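Local coordinates for lipid binding protein (Grifola frondosa, PDB 5H0Q), which probably binds membrane domains that contain both sphingomyelin and cholesterol, the lipid mixture for which it serves as a probe, at residues A[38-41]-A[42-45]; A[49-52]-A[53-56]. One frame throughout, in Å; residues are numbered along the deposited sequence.

Contacts 1 and 2 are the two ends of one helix, 41-55. Residues 38-45 carry the chain out of the loop that follows helix 26-35 and into the first turn; residues 49-56 form the last turns and the glycine that ends them. Their centres are about 17 Å apart, and their segments do not otherwise touch. What joins them is the helix itself and the sheet it lies on: A44 of contact 1 and L51 of contact 2 both rest on V101 of strand 99-105. Contact 2 sits farther out, about 19 Å from the centre of the chain against 14 Å for contact 1. Both are surface contacts of the helix.

Contact 1. Residues A[38-41]-A[42-45]; sequences NVYQ and DQAE
Q41 and E45 reach for each other across the first turn of helix 41-55, with Y40 as the N-cap residue just before it. Among the side chains, Q41 NE2 gives a hydrogen bond of 2.9 Å to E45 OE2, approaching on the anti side and 28° out of the carboxylate plane. The amide and carboxylate planes stand 67° apart, so the two groups meet well out of each other's planes. Each polar end has a further partner: K37 NZ bonds Q41 OE1, and R64 makes a long, weak ion pair with E45 OE2. On the side toward the sheet, Y40, Q41 and A44 all touch W99 of strand 99-105.

The backbone bonds begin the helix. Q41 O accepts E45 N at 2.8 Å, while Y40 O takes A44 N at 3.3 Å and, weakly, Q43 N. Water enters as well: one molecule donates to N38 O at 2.6 Å and accepts from D42 N, tying the incoming loop to an early helical N-H. Beside Y40, Q43 runs in the same direction, its CG anti to the carbonyl carbon (chi1 -73°), and Q43 OE1 comes to the ring edge, 3.6 Å from Y40 CD1.

Contact 2. Residues A[49-52]-A[53-56]; sequences AELK and AEYG
The methyl of A53 lies over the preceding turn: A53 CB is 3.5 Å from A49 O and only a little farther from E50 O. Its own N-H is used one turn back, A53 N to A49 O at 2.9 Å. A53 and K52 bury the most surface here, with L51 next.

K52 is linked to the second segment through its carbonyl, K52 O accepting the N-H of G56 in a bond 2.8 Å long and nearly straight at 170°. Its side chain departs from the helix: CG is anti to the K52 backbone N (chi1 172°) and the rest of the chain is extended, which carries the ammonium toward strand 193-201. There the chain touches T193 and Y195, and NZ has a long, weak ion pair with E191.

Together these turns form the C-terminal end of helix 41-55, and G56 is where the chain leaves it. Although its N-H still closes the last helical bond, its phi is positive (87°), a backbone conformation that leaves no room beside the carbonyl O of Y55 and so calls for glycine.

L51 is the buried one, packed on L62, V101 and I103 of the sheet below. Its CD2 approaches E54 OE1 at 3.8 Å, the two side chains crossing at a slant. A water donates to both L51 O and E54 OE1, so the carboxylate is tied back to the backbone through solvent. L51 O is therefore gripped twice, because it also accepts Y55 N at 2.9 Å. The Y55 side chain packs on I103 and T105, and its hydroxyl is hydrogen-bonded to V59 N.

Contact 1. Residues A[38-41]-A[42-45]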
ATOM      1  N   ASN A  38     -10.404   1.992  10.984  1.00 41.52           N
ATOM      2  CA  ASN A  38     -10.399   0.774  11.779  1.00 50.45           C
ATOM      3  C   ASN A  38     -11.676  -0.045  11.630  1.00 41.50           C
ATOM      4  O   ASN A  38     -11.737  -1.168  12.153  1.00 43.87           O
ATOM      5  CB  ASN A  38     -10.122   1.126  13.240  1.00 82.83           C
ATOM      6  CG  ASN A  38      -8.749   1.751  13.413  1.00102.02           C
ATOM      7  OD1 ASN A  38      -7.754   1.052  13.597  1.00 95.62           O
ATOM      8  ND2 ASN A  38      -8.682   3.069  13.294  1.00122.69           N
ATOM      9  N   VAL A  39     -12.667   0.452  10.890  1.00 40.11           N
ATOM     10  CA  VAL A  39     -13.940  -0.250  10.766  1.00 43.88           C
ATOM     11  C   VAL A  39     -13.771  -1.595  10.054  1.00 45.06           C
ATOM     12  O   VAL A  39     -14.336  -2.611  10.487  1.00 43.78           O
ATOM     13  CB  VAL A  39     -14.970   0.650  10.066  1.00 40.20           C
ATOM     14  CG1 VAL A  39     -16.289  -0.086   9.858  1.00 45.61           C
ATOM     15  CG2 VAL A  39     -15.195   1.917  10.877  1.00 48.67           C
ATOM     16  N   TYR A  40     -13.010  -1.633   8.951  1.00 39.61           N
ATOM     17  CA  TYR A  40     -12.787  -2.881   8.222  1.00 37.86           C
ATOM     18  C   TYR A  40     -11.360  -3.396   8.353  1.00 37.52           C
ATOM     19  O   TYR A  40     -11.008  -4.386   7.703  1.00 37.20           O
ATOM     20  CB  TYR A  40     -13.152  -2.696   6.745  1.00 35.18           C
ATOM     21  CG  TYR A  40     -14.617  -2.342   6.545  1.00 35.88           C
ATOM     22  CD1 TYR A  40     -15.565  -3.339   6.360  1.00 39.51           C
ATOM     23  CD2 TYR A  40     -15.054  -1.031   6.572  1.00 34.95           C
ATOM     24  CE1 TYR A  40     -16.895  -3.044   6.194  1.00 40.87           C
ATOM     25  CE2 TYR A  40     -16.396  -0.717   6.391  1.00 35.82           C
ATOM     26  CZ  TYR A  40     -17.310  -1.737   6.207  1.00 37.71           C
ATOM     27  OH  TYR A  40     -18.650  -1.466   6.041  1.00 38.86           O
ATOM     28  N   GLN A  41     -10.536  -2.778   9.200  1.00 39.97           N
ATOM     29  CA  GLN A  41      -9.140  -3.188   9.290  1.00 30.23           C
ATOM     30  C   GLN A  41      -9.013  -4.637   9.755  1.00 31.42           C
ATOM     31  O   GLN A  41      -8.132  -5.362   9.282  1.00 35.17           O
ATOM     32  CB  GLN A  41      -8.365  -2.269  10.231  1.00 34.63           C
ATOM     33  CG  GLN A  41      -6.887  -2.607  10.299  1.00 34.06           C
ATOM     34  CD  GLN A  41      -6.068  -1.500  10.899  1.00 36.21           C
ATOM     35  OE1 GLN A  41      -6.445  -0.332  10.823  1.00 36.23           O
ATOM     36  NE2 GLN A  41      -4.938  -1.851  11.500  1.00 42.56           N
ATOM     37  N   ASP A  42      -9.879  -5.068  10.678  0.53 34.09           N
ATOM     38  CA  ASP A  42      -9.814  -6.451  11.153  0.53 37.04           C
ATOM     39  C   ASP A  42      -9.990  -7.430  10.002  0.53 37.06           C
ATOM     40  O   ASP A  42      -9.336  -8.479   9.966  0.53 34.89           O
ATOM     41  CB  ASP A  42     -10.875  -6.703  12.227  0.53 38.89           C
ATOM     42  CG  ASP A  42     -10.754  -8.087  12.849  0.53 47.74           C
ATOM     43  OD1 ASP A  42      -9.611  -8.573  12.994  0.53 49.16           O
ATOM     44  OD2 ASP A  42     -11.796  -8.688  13.186  0.53 61.60           O
ATOM     45  N   GLN A  43     -10.860  -7.105   9.040  1.00 33.37           N
ATOM     46  CA  GLN A  43     -11.014  -7.973   7.881  1.00 32.73           C
ATOM     47  C   GLN A  43      -9.721  -8.032   7.093  1.00 35.39           C
ATOM     48  O   GLN A  43      -9.302  -9.103   6.640  1.00 30.68           O
ATOM     49  CB  GLN A  43     -12.155  -7.499   6.987  1.00 36.69           C
ATOM     50  CG  GLN A  43     -13.560  -7.744   7.520  1.00 41.48           C
ATOM     51  CD  GLN A  43     -14.598  -7.648   6.418  1.00 59.64           C
ATOM     52  OE1 GLN A  43     -14.550  -6.747   5.581  1.00 67.93           O
ATOM     53  NE2 GLN A  43     -15.519  -8.595   6.394  1.00 82.92           N
ATOM     54  N   ALA A  44      -9.070  -6.885   6.906  1.00 33.49           N
ATOM     55  CA  ALA A  44      -7.807  -6.892   6.191  1.00 31.52           C
ATOM     56  C   ALA A  44      -6.747  -7.681   6.959  1.00 33.01           C
ATOM     57  O   ALA A  44      -5.991  -8.463   6.367  1.00 28.22           O
ATOM     58  CB  ALA A  44      -7.340  -5.456   5.933  1.00 29.94           C
ATOM     59  N   GLU A  45      -6.675  -7.486   8.279  1.00 31.06           N
ATOM     60  CA  GLU A  45      -5.732  -8.262   9.083  1.00 32.56           C
ATOM     61  C   GLU A  45      -6.066  -9.751   9.055  1.00 35.41           C
ATOM     62  O   GLU A  45      -5.169 -10.588   8.965  1.00 32.70           O
ATOM     63  CB  GLU A  45      -5.711  -7.741  10.521  1.00 31.92           C
ATOM     64  CG  GLU A  45      -5.253  -6.304  10.631  1.00 38.99           C
ATOM     65  CD  GLU A  45      -5.095  -5.810  12.054  1.00 59.99           C
ATOM     66  OE1 GLU A  45      -5.421  -6.555  13.000  1.00 60.49           O
ATOM     67  OE2 GLU A  45      -4.633  -4.662  12.218  1.00 46.55           O
TER
HETATM   68  O   HOH W   1     -11.879  -3.724  12.211  1.00 37.17           O

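Contact 2. Residues A[49-52]-A[53-56]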
ATOM      1  N   ALA A  49      -3.525 -12.764   7.906  1.00 31.22           N
ATOM      2  CA  ALA A  49      -3.259 -13.981   8.663  1.00 31.93           C
ATOM      3  C   ALA A  49      -3.495 -15.217   7.811  1.00 35.15           C
ATOM      4  O   ALA A  49      -2.713 -16.174   7.882  1.00 37.68           O
ATOM      5  CB  ALA A  49      -4.134 -14.008   9.917  1.00 35.64           C
ATOM      6  N   GLU A  50      -4.596 -15.241   7.040  1.00 33.72           N
ATOM      7  CA  GLU A  50      -4.869 -16.361   6.135  1.00 40.94           C
ATOM      8  C   GLU A  50      -3.689 -16.609   5.211  1.00 34.17           C
ATOM      9  O   GLU A  50      -3.237 -17.748   5.045  1.00 33.25           O
ATOM     10  CB  GLU A  50      -6.093 -16.093   5.259  1.00 42.08           C
ATOM     11  CG  GLU A  50      -7.447 -16.007   5.910  1.00 67.09           C
ATOM     12  CD  GLU A  50      -8.493 -15.530   4.906  1.00 85.01           C
ATOM     13  OE1 GLU A  50      -9.404 -14.772   5.300  1.00107.75           O
ATOM     14  OE2 GLU A  50      -8.389 -15.892   3.715  1.00 73.41           O
ATOM     15  N   LEU A  51      -3.254 -15.547   4.523  1.00 32.24           N
ATOM     16  CA  LEU A  51      -2.155 -15.660   3.568  1.00 28.12           C
ATOM     17  C   LEU A  51      -0.880 -16.152   4.241  1.00 32.49           C
ATOM     18  O   LEU A  51      -0.146 -16.965   3.672  1.00 30.56           O
ATOM     19  CB  LEU A  51      -1.904 -14.309   2.873  1.00 27.25           C
ATOM     20  CG  LEU A  51      -3.019 -13.860   1.933  1.00 32.91           C
ATOM     21  CD1 LEU A  51      -2.764 -12.422   1.473  1.00 31.90           C
ATOM     22  CD2 LEU A  51      -3.117 -14.795   0.743  1.00 38.87           C
ATOM     23  N   LYS A  52      -0.580 -15.647   5.437  1.00 31.64           N
ATOM     24  CA  LYS A  52       0.616 -16.092   6.145  1.00 33.40           C
ATOM     25  C   LYS A  52       0.508 -17.558   6.527  1.00 38.02           C
ATOM     26  O   LYS A  52       1.465 -18.324   6.364  1.00 32.17           O
ATOM     27  CB  LYS A  52       0.849 -15.224   7.383  1.00 37.45           C
ATOM     28  CG  LYS A  52       1.973 -15.741   8.286  1.00 57.59           C
ATOM     29  CD  LYS A  52       2.341 -14.738   9.372  1.00 83.13           C
ATOM     30  CE  LYS A  52       3.471 -15.252  10.256  1.00 95.39           C
ATOM     31  NZ  LYS A  52       3.988 -14.195  11.168  1.00 96.61           N
ATOM     32  N   ALA A  53      -0.654 -17.975   7.035  1.00 37.72           N
ATOM     33  CA  ALA A  53      -0.839 -19.379   7.366  1.00 45.69           C
ATOM     34  C   ALA A  53      -0.704 -20.251   6.126  1.00 42.79           C
ATOM     35  O   ALA A  53      -0.110 -21.334   6.183  1.00 39.55           O
ATOM     36  CB  ALA A  53      -2.204 -19.585   8.027  1.00 41.38           C
ATOM     37  N   GLU A  54      -1.246 -19.797   4.998  1.00 40.83           N
ATOM     38  CA  GLU A  54      -1.166 -20.575   3.762  1.00 36.67           C
ATOM     39  C   GLU A  54       0.266 -20.635   3.229  1.00 37.11           C
ATOM     40  O   GLU A  54       0.695 -21.668   2.703  1.00 37.36           O
ATOM     41  CB  GLU A  54      -2.108 -19.968   2.721  1.00 34.33           C
ATOM     42  CG  GLU A  54      -2.080 -20.627   1.356  1.00 66.70           C
ATOM     43  CD  GLU A  54      -2.906 -19.869   0.333  1.00 87.73           C
ATOM     44  OE1 GLU A  54      -2.994 -18.625   0.439  1.00 73.01           O
ATOM     45  OE2 GLU A  54      -3.467 -20.513  -0.576  1.00112.66           O
ATOM     46  N   TYR A  55       1.028 -19.548   3.366  1.00 32.69           N
ATOM     47  CA  TYR A  55       2.398 -19.555   2.874  1.00 31.65           C
ATOM     48  C   TYR A  55       3.312 -20.369   3.786  1.00 36.39           C
ATOM     49  O   TYR A  55       4.111 -21.174   3.306  1.00 35.25           O
ATOM     50  CB  TYR A  55       2.928 -18.130   2.736  1.00 28.23           C
ATOM     51  CG  TYR A  55       4.401 -18.094   2.370  1.00 27.72           C
ATOM     52  CD1 TYR A  55       4.821 -18.453   1.095  1.00 33.69           C
ATOM     53  CD2 TYR A  55       5.365 -17.718   3.294  1.00 33.70           C
ATOM     54  CE1 TYR A  55       6.154 -18.445   0.748  1.00 38.88           C
ATOM     55  CE2 TYR A  55       6.714 -17.708   2.952  1.00 38.88           C
ATOM     56  CZ  TYR A  55       7.091 -18.067   1.674  1.00 38.97           C
ATOM     57  OH  TYR A  55       8.417 -18.085   1.326  1.00 28.92           O
ATOM     58  N   GLY A  56       3.218 -20.163   5.100  1.00 40.53           N
ATOM     59  CA  GLY A  56       4.063 -20.873   6.041  1.00 42.38           C
ATOM     60  C   GLY A  56       5.399 -20.205   6.300  1.00 35.04           C
ATOM     61  O   GLY A  56       5.494 -18.975   6.413  1.00 38.20           O
TER
HETATM   62  O   HOH W   2      -0.470 -17.303   0.868  1.00 38.42           O